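Local coordinates for fiber protein (Snake adenovirus 1, PDB 4D0U) that supplies the head domain of the homotrimeric capsid spike, which probably attaches the virion to a host-cell receptor, at residues 39-45 against 58-64; 54-58 against 80-85. The protein carries 2 engineered substitutions. All blocks are in the same frame, centred on the assembly; numbering follows the deposited sequence.

Contact 1 of 2, residues 39-45 against 58-64; sequences KTSLDIA and FQAREEE
Residues 42-45 and 58-64 run antiparallel, at 176° with axes 4.5 Å apart at their closest. Leu42 with Glu62 and Ile44 with Ala60 form the hydrogen-bonded pairs; Ile44 N donates to Ala60 O at 2.9 Å. Before them the register slips: Ser41 N binds Glu62 O at 2.9 Å, while Leu42 N reaches that oxygen weakly, so two residues face one.

Serine suits this bulge because its short hydroxyl, set between the backbone N and carbonyl carbon (chi1 49°), donates from OG to the anti lone pair of Glu62 OE1 at 2.7 Å. The other oxygen of Glu62 is bridged to Arg71.

Asp43 gathers charge on the opposite face. Its OD1 takes a nearly straight bond (174°) from Gln59 NE2 at 2.8 Å, in the Gln59 amide plane, on the syn side of the Asp43 carboxylate, somewhat out of its plane. Arg61 lies alongside Asp43, bends its chain, and offers the guanidinium edge in a long salt bridge, NH2 to OD2 3.4 Å. Its stronger partner is Glu63 of the second subunit, whose Lys39 also bridges to Asp43. Beside Leu42, Ile44 rests CG1 on Ala60 CB (3.8 Å), apolar residues suited to the part of the Glu62 face under helix 91-98, where Phe96 touches Leu42 and Ala60.

This is a classic beta bulge in an antiparallel hairpin of the fibre head, with a charged face turned to the trimer interface.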
ATOM      1  N   LYS A  39      13.831   3.194 -12.231  1.00 29.79           N
ATOM      2  CA  LYS A  39      13.179   1.977 -12.732  1.00 24.43           C
ATOM      3  C   LYS A  39      11.761   2.247 -13.242  1.00 22.15           C
ATOM      4  O   LYS A  39      11.119   1.346 -13.794  1.00 20.58           O
ATOM      5  CB  LYS A  39      13.155   0.891 -11.658  1.00 22.00           C
ATOM      6  CG  LYS A  39      14.539   0.404 -11.236  1.00 21.88           C
ATOM      7  CD  LYS A  39      14.438  -0.662 -10.156  1.00 20.45           C
ATOM      8  CE  LYS A  39      15.764  -0.881  -9.459  1.00 20.36           C
ATOM      9  NZ  LYS A  39      15.774  -2.120  -8.630  1.00 20.03           N
ATOM     10  N   THR A  40      11.313   3.491 -13.077  1.00 21.08           N
ATOM     11  CA  THR A  40       9.957   3.888 -13.464  1.00 21.61           C
ATOM     12  C   THR A  40       9.891   4.194 -14.948  1.00 22.87           C
ATOM     13  O   THR A  40      10.552   5.117 -15.422  1.00 24.50           O
ATOM     14  CB  THR A  40       9.478   5.092 -12.637  1.00 22.57           C
ATOM     15  OG1 THR A  40       9.503   4.728 -11.253  1.00 23.33           O
ATOM     16  CG2 THR A  40       8.060   5.476 -12.998  1.00 23.44           C
ATOM     17  N   SER A  41       9.103   3.412 -15.675  1.00 21.66           N
ATOM     18  CA  SER A  41       8.971   3.556 -17.134  1.00 22.49           C
ATOM     19  C   SER A  41       7.662   4.241 -17.552  1.00 23.58           C
ATOM     20  O   SER A  41       7.491   4.629 -18.709  1.00 23.85           O
ATOM     21  CB  SER A  41       9.072   2.186 -17.807  1.00 22.65           C
ATOM     22  OG  SER A  41       8.223   1.224 -17.185  1.00 24.56           O
ATOM     23  N   LEU A  42       6.716   4.351 -16.619  1.00 22.47           N
ATOM     24  CA  LEU A  42       5.473   5.084 -16.857  1.00 22.61           C
ATOM     25  C   LEU A  42       4.969   5.627 -15.533  1.00 21.41           C
ATOM     26  O   LEU A  42       4.937   4.908 -14.532  1.00 21.19           O
ATOM     27  CB  LEU A  42       4.405   4.184 -17.493  1.00 24.74           C
ATOM     28  CG  LEU A  42       3.035   4.880 -17.589  1.00 26.40           C
ATOM     29  CD1 LEU A  42       2.935   5.632 -18.901  1.00 28.13           C
ATOM     30  CD2 LEU A  42       1.877   3.913 -17.437  1.00 28.94           C
ATOM     31  N   ASP A  43       4.591   6.900 -15.506  1.00 21.85           N
ATOM     32  CA  ASP A  43       4.020   7.445 -14.291  1.00 23.59           C
ATOM     33  C   ASP A  43       3.059   8.546 -14.618  1.00 24.01           C
ATOM     34  O   ASP A  43       3.497   9.694 -14.754  1.00 26.02           O
ATOM     35  CB  ASP A  43       5.134   7.982 -13.375  1.00 25.50           C
ATOM     36  CG  ASP A  43       4.841   7.762 -11.920  1.00 28.74           C
ATOM     37  OD1 ASP A  43       3.775   7.183 -11.628  1.00 27.45           O
ATOM     38  OD2 ASP A  43       5.676   8.144 -11.055  1.00 31.44           O
ATOM     39  N   ILE A  44       1.767   8.226 -14.738  1.00 21.78           N
ATOM     40  CA  ILE A  44       0.778   9.215 -15.142  1.00 21.96           C
ATOM     41  C   ILE A  44      -0.337   9.375 -14.119  1.00 20.62           C
ATOM     42  O   ILE A  44      -0.601   8.482 -13.325  1.00 19.31           O
ATOM     43  CB  ILE A  44       0.148   8.870 -16.497  1.00 22.74           C
ATOM     44  CG1 ILE A  44      -0.657   7.567 -16.412  1.00 22.61           C
ATOM     45  CG2 ILE A  44       1.223   8.870 -17.601  1.00 25.30           C
ATOM     46  CD1 ILE A  44      -1.256   7.084 -17.703  1.00 23.74           C
ATOM     47  N   ALA A  45      -1.005  10.512 -14.178  1.00 18.44           N
ATOM     48  CA  ALA A  45      -1.946  10.866 -13.148  1.00 17.42           C
ATOM     49  C   ALA A  45      -3.045  11.685 -13.785  1.00 17.29           C
ATOM     50  O   ALA A  45      -2.794  12.488 -14.705  1.00 16.85           O
ATOM     51  CB  ALA A  45      -1.244  11.630 -12.023  1.00 18.02           C
ATOM     52  N   PHE A  58      -6.334   9.296  -9.945  1.00 12.30           N
ATOM     53  CA  PHE A  58      -5.681   8.026 -10.196  1.00 12.26           C
ATOM     54  C   PHE A  58      -4.270   8.268 -10.657  1.00 12.55           C
ATOM     55  O   PHE A  58      -4.013   9.221 -11.387  1.00 14.24           O
ATOM     56  CB  PHE A  58      -6.445   7.228 -11.248  1.00 12.97           C
ATOM     57  CG  PHE A  58      -7.734   6.657 -10.725  1.00 14.25           C
ATOM     58  CD1 PHE A  58      -7.742   5.423 -10.087  1.00 15.30           C
ATOM     59  CD2 PHE A  58      -8.923   7.390 -10.811  1.00 16.47           C
ATOM     60  CE1 PHE A  58      -8.924   4.891  -9.576  1.00 14.80           C
ATOM     61  CE2 PHE A  58     -10.102   6.860 -10.301  1.00 15.77           C
ATOM     62  CZ  PHE A  58     -10.091   5.626  -9.671  1.00 15.57           C
ATOM     63  N   GLN A  59      -3.366   7.402 -10.228  1.00 12.07           N
ATOM     64  CA  GLN A  59      -1.994   7.355 -10.778  1.00 12.24           C
ATOM     65  C   GLN A  59      -1.726   5.972 -11.291  1.00 12.44           C
ATOM     66  O   GLN A  59      -2.041   4.988 -10.619  1.00 12.21           O
ATOM     67  CB  GLN A  59      -0.988   7.747  -9.702  1.00 12.72           C
ATOM     68  CG  GLN A  59       0.463   7.442 -10.066  1.00 14.27           C
ATOM     69  CD  GLN A  59       1.377   7.522  -8.861  1.00 15.98           C
ATOM     70  OE1 GLN A  59       0.909   7.658  -7.732  1.00 17.35           O
ATOM     71  NE2 GLN A  59       2.680   7.441  -9.097  1.00 18.04           N
ATOM     72  N   ALA A  60      -1.193   5.865 -12.511  1.00 11.86           N
ATOM     73  CA  ALA A  60      -0.833   4.563 -13.091  1.00 12.27           C
ATOM     74  C   ALA A  60       0.671   4.549 -13.228  1.00 13.19           C
ATOM     75  O   ALA A  60       1.253   5.469 -13.824  1.00 14.30           O
ATOM     76  CB  ALA A  60      -1.493   4.374 -14.467  1.00 12.53           C
ATOM     77  N   ARG A  61       1.308   3.557 -12.624  1.00 12.63           N
ATOM     78  CA  ARG A  61       2.775   3.491 -12.634  1.00 13.90           C
ATOM     79  C   ARG A  61       3.249   2.139 -13.148  1.00 14.66           C
ATOM     80  O   ARG A  61       2.738   1.094 -12.773  1.00 14.48           O
ATOM     81  CB  ARG A  61       3.332   3.762 -11.229  1.00 15.58           C
ATOM     82  CG  ARG A  61       4.850   3.645 -11.123  1.00 19.56           C
ATOM     83  CD  ARG A  61       5.279   3.832  -9.684  1.00 23.41           C
ATOM     84  NE  ARG A  61       5.308   5.245  -9.332  1.00 31.30           N
ATOM     85  CZ  ARG A  61       5.341   5.722  -8.081  1.00 34.85           C
ATOM     86  NH1 ARG A  61       5.334   4.899  -7.020  1.00 34.14           N
ATOM     87  NH2 ARG A  61       5.378   7.039  -7.895  1.00 35.40           N
ATOM     88  N   GLU A  62       4.259   2.161 -14.014  1.00 14.48           N
ATOM     89  CA  GLU A  62       4.945   0.931 -14.420  1.00 14.91           C
ATOM     90  C   GLU A  62       6.404   0.999 -13.944  1.00 14.92           C
ATOM     91  O   GLU A  62       7.064   2.024 -14.138  1.00 15.70           O
ATOM     92  CB  GLU A  62       4.897   0.809 -15.932  1.00 16.45           C
ATOM     93  CG  GLU A  62       5.471  -0.510 -16.408  1.00 19.42           C
ATOM     94  CD  GLU A  62       5.460  -0.641 -17.903  1.00 22.45           C
ATOM     95  OE1 GLU A  62       6.293   0.022 -18.572  1.00 27.29           O
ATOM     96  OE2 GLU A  62       4.606  -1.385 -18.409  1.00 25.42           O
ATOM     97  N   GLU A  63       6.869  -0.064 -13.284  1.00 14.45           N
ATOM     98  CA  GLU A  63       8.248  -0.165 -12.826  1.00 15.70           C
ATOM     99  C   GLU A  63       8.900  -1.405 -13.397  1.00 16.64           C
ATOM    100  O   GLU A  63       8.353  -2.507 -13.316  1.00 15.68           O
ATOM    101  CB  GLU A  63       8.342  -0.186 -11.291  1.00 16.95           C
ATOM    102  CG  GLU A  63       7.809   1.092 -10.666  1.00 18.89           C
ATOM    103  CD  GLU A  63       7.521   0.927  -9.176  1.00 20.97           C
ATOM    104  OE1 GLU A  63       8.503   0.925  -8.402  1.00 21.36           O
ATOM    105  OE2 GLU A  63       6.331   0.834  -8.790  1.00 19.21           O
ATOM    106  N   GLU A  64      10.082  -1.206 -13.989  1.00 19.00           N
ATOM    107  CA  GLU A  64      10.822  -2.308 -14.575  1.00 22.27           C
ATOM    108  C   GLU A  64      11.832  -2.811 -13.542  1.00 21.97           C
ATOM    109  O   GLU A  64      12.756  -2.076 -13.152  1.00 23.81           O
ATOM    110  CB  GLU A  64      11.483  -1.852 -15.884  1.00 25.35           C
ATOM    111  CG  GLU A  64      10.452  -1.756 -17.010  1.00 32.61           C
ATOM    112  CD  GLU A  64      10.907  -0.954 -18.214  1.00 41.39           C
ATOM    113  OE1 GLU A  64      12.062  -0.459 -18.231  1.00 44.65           O
ATOM    114  OE2 GLU A  64      10.094  -0.821 -19.157  1.00 47.44           O
TER

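Contact 2 of 2, residues 54-58 against 80-85; sequences VSFAF and GLTGPF
Val54 O sits at the edge of the Phe85 ring, in its plane, 3.4 Å from CE1, where the ring's hydrogens carry a slight positive charge that probably suits an oxygen. No hydrogen bond crosses between residues 54-58 and 80-85, and the rest of the contact is mainly between apolar side chains. The methyl CG2 of Val54 comes within 3.8 Å of Gly80 O, and its CG1 leans on both Phe85 CE1 and Leu81 CD2. A branched valine can divide itself in this way between loop backbone, leucine and ring.

Phe85 swings its ring toward the strand because CG stands anti to the backbone N (chi1 176°). Phe56 slides past it in the opposite direction and puts CD1 over the centre of the Phe85 face, 3.6 Å from Phe85 CE1. The two planes make 48°, with centroids 4.6 Å apart.

These rings join the two antiparallel sheets of the fibre head: Phe56 and Phe58 come from strand 55-65 of one, and Phe85 begins strand 85-88 of the other. Met125 and Met123, on strand 122-127 of that second sheet, touch Phe56 and Phe58 respectively.

Leu81 crosses Phe56 at about a right angle, its CD1 meeting the ring edge 3.9 Å from Phe56 CZ. Leucine fits this buried spot because its fork spans two neighbours, one methyl on Phe56 and the other on Val54. Farther along the strand, the edge of Phe58 brings CE2 to 4.5 Å from Phe85 CE2, with the Phe58 ring nearly parallel to that of Phe56.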
ATOM      1  N   VAL A  54     -18.599  13.533  -7.577  1.00 19.69           N
ATOM      2  CA  VAL A  54     -17.568  12.757  -6.861  1.00 17.03           C
ATOM      3  C   VAL A  54     -16.301  12.779  -7.711  1.00 15.98           C
ATOM      4  O   VAL A  54     -16.349  12.540  -8.908  1.00 15.78           O
ATOM      5  CB  VAL A  54     -18.010  11.288  -6.588  1.00 17.15           C
ATOM      6  CG1 VAL A  54     -16.876  10.486  -5.959  1.00 17.17           C
ATOM      7  CG2 VAL A  54     -19.268  11.210  -5.713  1.00 18.20           C
ATOM      8  N   SER A  55     -15.158  13.067  -7.087  1.00 16.42           N
ATOM      9  CA  SER A  55     -13.912  13.080  -7.854  1.00 16.82           C
ATOM     10  C   SER A  55     -12.841  12.219  -7.234  1.00 15.87           C
ATOM     11  O   SER A  55     -12.706  12.159  -6.002  1.00 15.60           O
ATOM     12  CB  SER A  55     -13.408  14.482  -8.126  1.00 22.03           C
ATOM     13  OG  SER A  55     -12.947  15.059  -6.961  1.00 26.16           O
ATOM     14  N   PHE A  56     -12.117  11.550  -8.119  1.00 14.94           N
ATOM     15  CA  PHE A  56     -11.004  10.671  -7.776  1.00 14.26           C
ATOM     16  C   PHE A  56      -9.774  11.139  -8.507  1.00 14.39           C
ATOM     17  O   PHE A  56      -9.854  11.597  -9.645  1.00 15.70           O
ATOM     18  CB  PHE A  56     -11.249   9.252  -8.285  1.00 14.11           C
ATOM     19  CG  PHE A  56     -11.974   8.363  -7.325  1.00 14.30           C
ATOM     20  CD1 PHE A  56     -13.357   8.474  -7.159  1.00 15.56           C
ATOM     21  CD2 PHE A  56     -11.284   7.381  -6.612  1.00 14.39           C
ATOM     22  CE1 PHE A  56     -14.039   7.643  -6.277  1.00 14.81           C
ATOM     23  CE2 PHE A  56     -11.979   6.539  -5.748  1.00 14.09           C
ATOM     24  CZ  PHE A  56     -13.348   6.673  -5.574  1.00 14.00           C
ATOM     25  N   ALA A  57      -8.625  10.941  -7.883  1.00 12.87           N
ATOM     26  CA  ALA A  57      -7.378  11.029  -8.596  1.00 12.54           C
ATOM     27  C   ALA A  57      -6.805   9.630  -8.744  1.00 12.47           C
ATOM     28  O   ALA A  57      -6.812   8.863  -7.791  1.00 12.46           O
ATOM     29  CB  ALA A  57      -6.424  11.903  -7.808  1.00 12.90           C
ATOM     30  N   PHE A  58      -6.334   9.296  -9.945  1.00 12.30           N
ATOM     31  CA  PHE A  58      -5.681   8.026 -10.196  1.00 12.26           C
ATOM     32  C   PHE A  58      -4.270   8.268 -10.657  1.00 12.55           C
ATOM     33  O   PHE A  58      -4.013   9.221 -11.387  1.00 14.24           O
ATOM     34  CB  PHE A  58      -6.445   7.228 -11.248  1.00 12.97           C
ATOM     35  CG  PHE A  58      -7.734   6.657 -10.725  1.00 14.25           C
ATOM     36  CD1 PHE A  58      -7.742   5.423 -10.087  1.00 15.30           C
ATOM     37  CD2 PHE A  58      -8.923   7.390 -10.811  1.00 16.47           C
ATOM     38  CE1 PHE A  58      -8.924   4.891  -9.576  1.00 14.80           C
ATOM     39  CE2 PHE A  58     -10.102   6.860 -10.301  1.00 15.77           C
ATOM     40  CZ  PHE A  58     -10.091   5.626  -9.671  1.00 15.57           C
ATOM     41  N   GLY A  80     -17.160  10.427  -0.284  1.00 16.90           N
ATOM     42  CA  GLY A  80     -17.787   9.119  -0.183  1.00 17.31           C
ATOM     43  C   GLY A  80     -18.355   8.615  -1.491  1.00 18.37           C
ATOM     44  O   GLY A  80     -18.442   9.353  -2.502  1.00 20.17           O
ATOM     45  N   LEU A  81     -18.757   7.356  -1.478  1.00 16.55           N
ATOM     46  CA  LEU A  81     -19.356   6.716  -2.643  1.00 16.93           C
ATOM     47  C   LEU A  81     -20.470   5.848  -2.162  1.00 17.65           C
ATOM     48  O   LEU A  81     -20.272   4.975  -1.315  1.00 19.04           O
ATOM     49  CB  LEU A  81     -18.366   5.795  -3.354  1.00 17.98           C
ATOM     50  CG  LEU A  81     -17.598   6.219  -4.572  1.00 17.80           C
ATOM     51  CD1 LEU A  81     -16.808   5.000  -5.037  1.00 15.13           C
ATOM     52  CD2 LEU A  81     -18.508   6.743  -5.678  1.00 16.10           C
ATOM     53  N   THR A  82     -21.639   6.048  -2.741  1.00 17.84           N
ATOM     54  CA  THR A  82     -22.791   5.291  -2.354  1.00 19.37           C
ATOM     55  C   THR A  82     -22.918   4.050  -3.185  1.00 20.62           C
ATOM     56  O   THR A  82     -23.449   3.054  -2.696  1.00 23.82           O
ATOM     57  CB  THR A  82     -24.082   6.136  -2.435  1.00 20.79           C
ATOM     58  OG1 THR A  82     -24.281   6.594  -3.777  1.00 23.28           O
ATOM     59  CG2 THR A  82     -23.963   7.345  -1.526  1.00 23.20           C
ATOM     60  N   GLY A  83     -22.396   4.095  -4.420  1.00 17.25           N
ATOM     61  CA  GLY A  83     -22.510   3.001  -5.372  1.00 17.38           C
ATOM     62  C   GLY A  83     -21.353   3.117  -6.341  1.00 14.59           C
ATOM     63  O   GLY A  83     -20.420   3.876  -6.092  1.00 16.29           O
ATOM     64  N   PRO A  84     -21.389   2.351  -7.438  1.00 14.20           N
ATOM     65  CA  PRO A  84     -20.280   2.358  -8.382  1.00 12.99           C
ATOM     66  C   PRO A  84     -19.963   3.752  -8.894  1.00 13.35           C
ATOM     67  O   PRO A  84     -20.871   4.585  -9.103  1.00 14.24           O
ATOM     68  CB  PRO A  84     -20.791   1.473  -9.535  1.00 14.21           C
ATOM     69  CG  PRO A  84     -21.707   0.522  -8.837  1.00 15.26           C
ATOM     70  CD  PRO A  84     -22.420   1.353  -7.810  1.00 14.75           C
ATOM     71  N   PHE A  85     -18.668   4.008  -9.049  1.00 12.44           N
ATOM     72  CA  PHE A  85     -18.171   5.248  -9.591  1.00 12.26           C
ATOM     73  C   PHE A  85     -17.953   5.024 -11.078  1.00 12.66           C
ATOM     74  O   PHE A  85     -17.203   4.129 -11.475  1.00 12.43           O
ATOM     75  CB  PHE A  85     -16.815   5.557  -8.942  1.00 11.90           C
ATOM     76  CG  PHE A  85     -16.135   6.784  -9.486  1.00 11.84           C
ATOM     77  CD1 PHE A  85     -16.586   8.056  -9.123  1.00 11.94           C
ATOM     78  CD2 PHE A  85     -15.045   6.664 -10.375  1.00 12.49           C
ATOM     79  CE1 PHE A  85     -15.963   9.199  -9.605  1.00 12.03           C
ATOM     80  CE2 PHE A  85     -14.428   7.813 -10.865  1.00 12.13           C
ATOM     81  CZ  PHE A  85     -14.892   9.076 -10.472  1.00 12.08           C
TER

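Overall arrangement
Strand 55-65 carries both contacts, and Phe58 belongs to each. Their centres are about 22 Å apart, on opposite sides of the chain's centre. Along the chain the segments alternate: 39-45, then 54-58 running on into 58-64, then 80-85, so the two connections cross in sequence. Contact 1 is made within one sheet, between the neighbouring strands 40-49 and 55-65, and reaches out to other subunits of the homotrimer. Contact 2 is buried in the chain and ties the same strand to the loop leading into strand 85-88 of the second sheet. One long strand thus lends intersubunit charges mainly at one end and aromatic core residues at the other, although Ala57 also packs on Leu142 of the second subunit.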